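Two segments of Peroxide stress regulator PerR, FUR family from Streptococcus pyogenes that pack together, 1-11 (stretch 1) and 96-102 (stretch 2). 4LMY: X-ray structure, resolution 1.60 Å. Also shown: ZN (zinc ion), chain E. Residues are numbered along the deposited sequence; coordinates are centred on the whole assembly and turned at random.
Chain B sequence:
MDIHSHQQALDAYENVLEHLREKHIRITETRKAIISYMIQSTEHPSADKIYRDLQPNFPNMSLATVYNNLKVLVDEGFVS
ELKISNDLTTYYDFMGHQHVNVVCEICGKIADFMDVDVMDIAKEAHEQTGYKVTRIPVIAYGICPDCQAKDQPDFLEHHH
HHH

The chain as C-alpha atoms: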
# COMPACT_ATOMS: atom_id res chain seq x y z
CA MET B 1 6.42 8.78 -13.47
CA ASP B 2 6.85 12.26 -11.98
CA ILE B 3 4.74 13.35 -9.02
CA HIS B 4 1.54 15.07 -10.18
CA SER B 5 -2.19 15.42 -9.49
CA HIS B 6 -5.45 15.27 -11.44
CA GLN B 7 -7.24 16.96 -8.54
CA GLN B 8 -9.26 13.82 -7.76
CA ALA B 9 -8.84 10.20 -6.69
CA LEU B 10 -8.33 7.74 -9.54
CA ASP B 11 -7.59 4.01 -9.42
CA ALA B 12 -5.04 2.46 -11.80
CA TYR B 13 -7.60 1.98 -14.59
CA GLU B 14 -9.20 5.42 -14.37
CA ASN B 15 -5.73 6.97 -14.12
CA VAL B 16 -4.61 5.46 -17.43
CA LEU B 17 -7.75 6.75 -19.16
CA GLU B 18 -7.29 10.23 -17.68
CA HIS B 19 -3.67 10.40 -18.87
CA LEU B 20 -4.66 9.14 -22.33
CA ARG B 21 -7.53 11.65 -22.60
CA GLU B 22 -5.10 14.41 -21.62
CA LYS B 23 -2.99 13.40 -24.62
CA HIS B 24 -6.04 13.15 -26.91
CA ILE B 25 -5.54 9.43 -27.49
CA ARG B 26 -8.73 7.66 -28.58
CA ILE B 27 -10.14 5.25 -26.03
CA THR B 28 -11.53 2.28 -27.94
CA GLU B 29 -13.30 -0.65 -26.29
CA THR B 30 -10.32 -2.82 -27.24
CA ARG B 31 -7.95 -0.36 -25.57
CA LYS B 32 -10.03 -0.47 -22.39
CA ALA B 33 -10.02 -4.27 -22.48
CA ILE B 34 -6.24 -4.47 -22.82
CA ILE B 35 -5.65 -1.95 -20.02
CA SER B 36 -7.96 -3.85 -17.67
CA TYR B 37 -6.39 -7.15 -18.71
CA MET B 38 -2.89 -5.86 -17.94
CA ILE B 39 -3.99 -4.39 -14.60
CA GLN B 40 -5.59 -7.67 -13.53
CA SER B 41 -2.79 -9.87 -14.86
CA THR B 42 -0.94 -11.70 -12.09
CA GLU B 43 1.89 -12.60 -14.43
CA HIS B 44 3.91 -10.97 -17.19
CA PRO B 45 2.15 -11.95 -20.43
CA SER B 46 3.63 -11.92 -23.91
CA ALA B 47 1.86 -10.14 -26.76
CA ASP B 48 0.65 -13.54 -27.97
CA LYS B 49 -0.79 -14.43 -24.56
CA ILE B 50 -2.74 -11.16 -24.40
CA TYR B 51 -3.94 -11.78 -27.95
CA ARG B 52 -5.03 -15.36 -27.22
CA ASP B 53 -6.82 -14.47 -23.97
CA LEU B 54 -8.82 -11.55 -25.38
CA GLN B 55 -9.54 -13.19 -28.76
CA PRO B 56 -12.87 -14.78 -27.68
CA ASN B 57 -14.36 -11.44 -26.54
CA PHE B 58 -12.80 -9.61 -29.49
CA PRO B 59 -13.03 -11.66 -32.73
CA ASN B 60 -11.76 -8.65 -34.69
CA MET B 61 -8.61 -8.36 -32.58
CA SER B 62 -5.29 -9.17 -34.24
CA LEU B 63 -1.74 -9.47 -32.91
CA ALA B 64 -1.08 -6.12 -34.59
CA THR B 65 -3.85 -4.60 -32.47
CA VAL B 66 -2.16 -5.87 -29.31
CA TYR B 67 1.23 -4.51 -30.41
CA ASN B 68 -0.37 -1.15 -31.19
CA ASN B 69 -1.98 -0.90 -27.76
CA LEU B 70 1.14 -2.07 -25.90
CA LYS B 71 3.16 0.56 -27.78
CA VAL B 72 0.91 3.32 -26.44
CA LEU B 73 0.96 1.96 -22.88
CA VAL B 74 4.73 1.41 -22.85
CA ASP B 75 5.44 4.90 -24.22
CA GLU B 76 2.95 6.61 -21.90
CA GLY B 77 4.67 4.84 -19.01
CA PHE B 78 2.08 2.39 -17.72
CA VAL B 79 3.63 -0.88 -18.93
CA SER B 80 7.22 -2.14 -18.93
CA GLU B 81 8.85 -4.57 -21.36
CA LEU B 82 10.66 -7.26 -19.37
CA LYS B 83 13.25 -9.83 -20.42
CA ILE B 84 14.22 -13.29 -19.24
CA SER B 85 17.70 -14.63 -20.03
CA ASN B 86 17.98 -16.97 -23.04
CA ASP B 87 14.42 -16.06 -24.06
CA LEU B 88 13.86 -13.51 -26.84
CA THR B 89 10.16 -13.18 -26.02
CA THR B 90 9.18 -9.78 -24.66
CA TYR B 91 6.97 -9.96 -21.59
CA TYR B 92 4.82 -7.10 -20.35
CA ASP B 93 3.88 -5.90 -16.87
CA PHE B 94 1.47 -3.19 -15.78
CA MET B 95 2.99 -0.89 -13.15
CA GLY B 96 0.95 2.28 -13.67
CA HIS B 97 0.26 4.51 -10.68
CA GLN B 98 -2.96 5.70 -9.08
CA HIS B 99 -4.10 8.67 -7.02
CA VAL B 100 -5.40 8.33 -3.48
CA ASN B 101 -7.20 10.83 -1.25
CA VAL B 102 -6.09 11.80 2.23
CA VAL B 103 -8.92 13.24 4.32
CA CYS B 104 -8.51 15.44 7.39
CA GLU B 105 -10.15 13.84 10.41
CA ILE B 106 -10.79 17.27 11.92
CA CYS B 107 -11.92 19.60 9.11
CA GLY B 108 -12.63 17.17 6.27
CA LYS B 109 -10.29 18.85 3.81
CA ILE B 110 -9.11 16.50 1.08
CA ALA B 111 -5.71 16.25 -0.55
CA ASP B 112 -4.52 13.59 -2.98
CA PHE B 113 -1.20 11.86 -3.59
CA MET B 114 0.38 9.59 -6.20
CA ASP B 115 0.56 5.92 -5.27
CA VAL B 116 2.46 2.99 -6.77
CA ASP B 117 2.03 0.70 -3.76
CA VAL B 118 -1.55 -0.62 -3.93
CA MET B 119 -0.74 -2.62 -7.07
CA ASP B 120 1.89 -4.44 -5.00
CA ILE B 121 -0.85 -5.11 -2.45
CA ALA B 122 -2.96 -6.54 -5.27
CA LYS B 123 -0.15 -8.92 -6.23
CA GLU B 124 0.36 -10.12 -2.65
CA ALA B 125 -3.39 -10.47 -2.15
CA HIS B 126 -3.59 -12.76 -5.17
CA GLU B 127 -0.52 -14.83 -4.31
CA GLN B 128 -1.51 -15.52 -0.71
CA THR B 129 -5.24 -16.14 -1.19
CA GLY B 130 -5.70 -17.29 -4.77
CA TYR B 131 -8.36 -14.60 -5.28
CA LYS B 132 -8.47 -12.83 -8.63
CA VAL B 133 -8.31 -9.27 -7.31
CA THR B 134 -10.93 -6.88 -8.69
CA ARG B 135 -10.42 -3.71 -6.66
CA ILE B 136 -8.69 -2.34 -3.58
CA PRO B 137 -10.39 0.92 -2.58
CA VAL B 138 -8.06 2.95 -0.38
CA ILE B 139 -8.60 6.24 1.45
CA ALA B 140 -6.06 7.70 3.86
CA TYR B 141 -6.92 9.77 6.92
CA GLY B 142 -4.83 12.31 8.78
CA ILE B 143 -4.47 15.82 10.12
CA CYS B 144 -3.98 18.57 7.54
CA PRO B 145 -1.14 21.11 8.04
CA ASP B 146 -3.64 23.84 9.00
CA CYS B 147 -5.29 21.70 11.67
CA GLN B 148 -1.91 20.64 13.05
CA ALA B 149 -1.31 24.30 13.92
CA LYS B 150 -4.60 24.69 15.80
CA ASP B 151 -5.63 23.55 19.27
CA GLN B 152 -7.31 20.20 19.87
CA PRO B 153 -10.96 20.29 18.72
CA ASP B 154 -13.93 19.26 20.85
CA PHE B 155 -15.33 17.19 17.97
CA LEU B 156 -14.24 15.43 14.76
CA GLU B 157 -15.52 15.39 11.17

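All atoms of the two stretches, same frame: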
# COMPACT_ATOMS: atom_id res chain seq x y z
N MET B 1 5.90 7.55 -12.87
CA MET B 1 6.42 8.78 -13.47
C MET B 1 6.62 9.88 -12.43
O MET B 1 6.73 9.60 -11.24
CB MET B 1 5.48 9.25 -14.59
CG MET B 1 4.02 9.29 -14.19
SD MET B 1 2.92 9.23 -15.62
CE MET B 1 3.29 7.60 -16.27
N ASP B 2 6.67 11.13 -12.89
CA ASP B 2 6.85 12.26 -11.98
C ASP B 2 5.61 12.51 -11.14
O ASP B 2 4.49 12.24 -11.56
CB ASP B 2 7.23 13.52 -12.76
CG ASP B 2 8.73 13.69 -12.90
OD1 ASP B 2 9.48 13.18 -12.03
OD2 ASP B 2 9.17 14.32 -13.89
N ILE B 3 5.83 13.05 -9.94
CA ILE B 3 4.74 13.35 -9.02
C ILE B 3 3.83 14.45 -9.58
O ILE B 3 4.29 15.51 -9.99
CB ILE B 3 5.28 13.76 -7.63
CG1 ILE B 3 6.02 12.59 -6.99
CG2 ILE B 3 4.14 14.23 -6.73
CD1 ILE B 3 6.54 12.87 -5.60
N HIS B 4 2.53 14.18 -9.59
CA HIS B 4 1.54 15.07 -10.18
C HIS B 4 0.17 14.81 -9.57
O HIS B 4 0.01 13.89 -8.77
CB HIS B 4 1.47 14.85 -11.69
CG HIS B 4 0.96 13.49 -12.07
ND1 HIS B 4 1.77 12.39 -12.18
CD2 HIS B 4 -0.29 13.07 -12.38
CE1 HIS B 4 1.04 11.34 -12.53
NE2 HIS B 4 -0.21 11.73 -12.66
N SER B 5 -0.82 15.60 -9.97
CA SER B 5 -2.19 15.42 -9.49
C SER B 5 -3.21 15.70 -10.59
O SER B 5 -2.98 16.53 -11.47
CB SER B 5 -2.46 16.33 -8.29
OG SER B 5 -3.85 16.35 -7.99
N HIS B 6 -4.34 15.00 -10.53
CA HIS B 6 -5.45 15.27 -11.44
C HIS B 6 -6.59 15.89 -10.66
O HIS B 6 -7.72 16.00 -11.15
CB HIS B 6 -5.92 13.98 -12.12
CG HIS B 6 -4.81 13.18 -12.73
ND1 HIS B 6 -4.33 13.41 -14.00
CD2 HIS B 6 -4.09 12.14 -12.24
CE1 HIS B 6 -3.37 12.55 -14.26
NE2 HIS B 6 -3.20 11.77 -13.21
N GLN B 7 -6.29 16.30 -9.43
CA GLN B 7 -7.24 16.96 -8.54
C GLN B 7 -8.45 16.09 -8.19
O GLN B 7 -9.52 16.60 -7.88
CB GLN B 7 -7.68 18.32 -9.09
CG GLN B 7 -6.58 19.38 -9.08
CD GLN B 7 -5.52 19.14 -10.13
OE1 GLN B 7 -5.82 18.95 -11.31
NE2 GLN B 7 -4.26 19.15 -9.72
N GLN B 8 -8.25 14.77 -8.22
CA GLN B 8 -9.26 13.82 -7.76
C GLN B 8 -8.65 12.44 -7.62
O GLN B 8 -7.60 12.15 -8.19
CB GLN B 8 -10.46 13.77 -8.71
CG GLN B 8 -10.23 12.98 -9.98
CD GLN B 8 -11.46 12.94 -10.88
OE1 GLN B 8 -11.38 13.28 -12.06
NE2 GLN B 8 -12.59 12.53 -10.32
N ALA B 9 -9.30 11.58 -6.85
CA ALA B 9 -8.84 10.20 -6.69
C ALA B 9 -9.15 9.41 -7.95
O ALA B 9 -10.22 9.55 -8.54
CB ALA B 9 -9.51 9.56 -5.49
N LEU B 10 -8.19 8.59 -8.36
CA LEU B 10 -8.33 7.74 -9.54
C LEU B 10 -7.62 6.42 -9.28
O LEU B 10 -6.46 6.41 -8.87
CB LEU B 10 -7.70 8.41 -10.76
CG LEU B 10 -8.19 9.79 -11.21
CD1 LEU B 10 -7.24 10.38 -12.24
CD2 LEU B 10 -9.60 9.70 -11.77
N ASP B 11 -8.29 5.29 -9.52
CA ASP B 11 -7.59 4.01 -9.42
C ASP B 11 -6.67 3.84 -10.63
O ASP B 11 -6.58 4.73 -11.47
CB ASP B 11 -8.55 2.82 -9.25
CG ASP B 11 -9.52 2.65 -10.40
OD1 ASP B 11 -10.50 1.90 -10.22
OD2 ASP B 11 -9.33 3.26 -11.48
N GLY B 96 1.52 0.95 -13.74
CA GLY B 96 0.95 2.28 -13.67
C GLY B 96 0.47 2.69 -12.28
O GLY B 96 -0.00 1.86 -11.51
N HIS B 97 0.60 3.97 -11.99
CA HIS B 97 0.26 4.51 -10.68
C HIS B 97 -1.23 4.79 -10.52
O HIS B 97 -2.02 4.63 -11.45
CB HIS B 97 1.02 5.82 -10.47
CG HIS B 97 0.60 6.90 -11.40
ND1 HIS B 97 1.12 7.03 -12.68
CD2 HIS B 97 -0.30 7.90 -11.27
CE1 HIS B 97 0.56 8.06 -13.28
NE2 HIS B 97 -0.30 8.61 -12.44
N GLN B 98 -1.60 5.24 -9.33
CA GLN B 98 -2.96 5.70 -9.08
C GLN B 98 -2.90 6.94 -8.20
O GLN B 98 -1.81 7.36 -7.78
CB GLN B 98 -3.79 4.61 -8.39
CG GLN B 98 -3.35 4.34 -6.97
CD GLN B 98 -4.32 3.46 -6.22
OE1 GLN B 98 -3.98 2.91 -5.18
NE2 GLN B 98 -5.54 3.34 -6.72
N HIS B 99 -4.05 7.51 -7.89
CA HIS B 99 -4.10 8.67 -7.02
C HIS B 99 -5.11 8.46 -5.90
O HIS B 99 -6.26 8.12 -6.15
CB HIS B 99 -4.43 9.93 -7.83
CG HIS B 99 -3.44 10.20 -8.92
ND1 HIS B 99 -2.40 11.09 -8.77
CD2 HIS B 99 -3.32 9.67 -10.16
CE1 HIS B 99 -1.68 11.11 -9.88
NE2 HIS B 99 -2.22 10.26 -10.74
N VAL B 100 -4.64 8.66 -4.68
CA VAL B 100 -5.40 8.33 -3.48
C VAL B 100 -5.66 9.59 -2.65
O VAL B 100 -4.79 10.44 -2.50
CB VAL B 100 -4.61 7.32 -2.61
CG1 VAL B 100 -5.39 6.95 -1.34
CG2 VAL B 100 -4.28 6.08 -3.43
N ASN B 101 -6.87 9.70 -2.11
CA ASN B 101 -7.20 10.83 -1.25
C ASN B 101 -6.69 10.67 0.18
O ASN B 101 -6.63 9.56 0.71
CB ASN B 101 -8.71 11.05 -1.20
CG ASN B 101 -9.24 11.73 -2.44
OD1 ASN B 101 -8.51 12.44 -3.13
ND2 ASN B 101 -10.53 11.53 -2.71
N VAL B 102 -6.30 11.78 0.79
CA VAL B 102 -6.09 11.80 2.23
C VAL B 102 -7.06 12.83 2.81
O VAL B 102 -7.10 13.98 2.37
CB VAL B 102 -4.61 12.08 2.62
CG1 VAL B 102 -4.12 13.40 2.05
CG2 VAL B 102 -4.45 12.05 4.13
ZN ZN E . -1.78 10.20 -12.83
O HOH W 1 -1.82 12.93 -6.73
O HOH W 2 -11.77 12.45 -5.43

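A zinc ion ties the N-terminal segment 1-11 of the peroxide stress regulator PerR to segment 96-102. Four imidazoles, two from each segment, bind it through their NE2 atoms: His-4 NE2 and His-97 NE2 each lie 2.2 Å from ZN, His-6 NE2 and His-99 NE2 each 2.1 Å, and two further ligand atoms come from elsewhere in the structure. Sharing one ion draws the nitrogens close, with His-4 NE2 and His-99 NE2 3.1 Å apart, yet these are not hydrogen bonds, because each nitrogen directs its lone pair at the metal. The far side of the His-4 ring is held within its own segment, ND1 donating to Asp-2 O at 2.8 Å in a nearly straight bond that helps fix the ring's orientation. His-99 ND1 instead donates to water 1 (2.8 Å), and the same water donates to His-4 O (2.9 Å), so a second, solvent-mediated link joins two residues that already share the zinc.

Further along, the backbones meet in a single antiparallel bridge. Leu-10 N donates to His-99 O (3.0 Å) and His-99 N donates to Leu-10 O (2.8 Å, nearly linear), closing a reciprocal pair with the CA atoms of Leu-10 and His-99 5.0 Å apart. His-99 belongs to a strand that starts at Gln-98, whereas segment 1-11 has no regular helix or strand of its own. Beside the bridge, Ala-9 CA makes a C-H···O contact with His-99 O at 3.4 Å. Water 2 extends the link outward, accepting from Ala-9 N (3.0 Å) and from Asn-101 ND2 (3.1 Å).

The rings that share the zinc also pack against one another. The edge of His-6 points toward the face of His-99, with planes at 87° and centroids 4.4 Å apart; the edge of His-99 in turn points toward the face of His-4, with planes at 66°. Both arrangements are offset. His-99, which also binds the zinc and forms the bridge, has the largest area covered by the other segment. At the margin, the CA-to-CB bond of Met-1 points sideways to segment 96-102, but the side chain brings SD to 3.5 Å from His-97 CE1, an oblique approach to the ring. Leu-10 CD1 lies 4.5 Å from His-99 CD2, a loose van der Waals contact beside the bridge, while Ala-9 CB reaches Asn-101 ND2 at 3.6 Å. Asp-11 closes the segment: its CB points away overall, and its side chain caps the helix that follows.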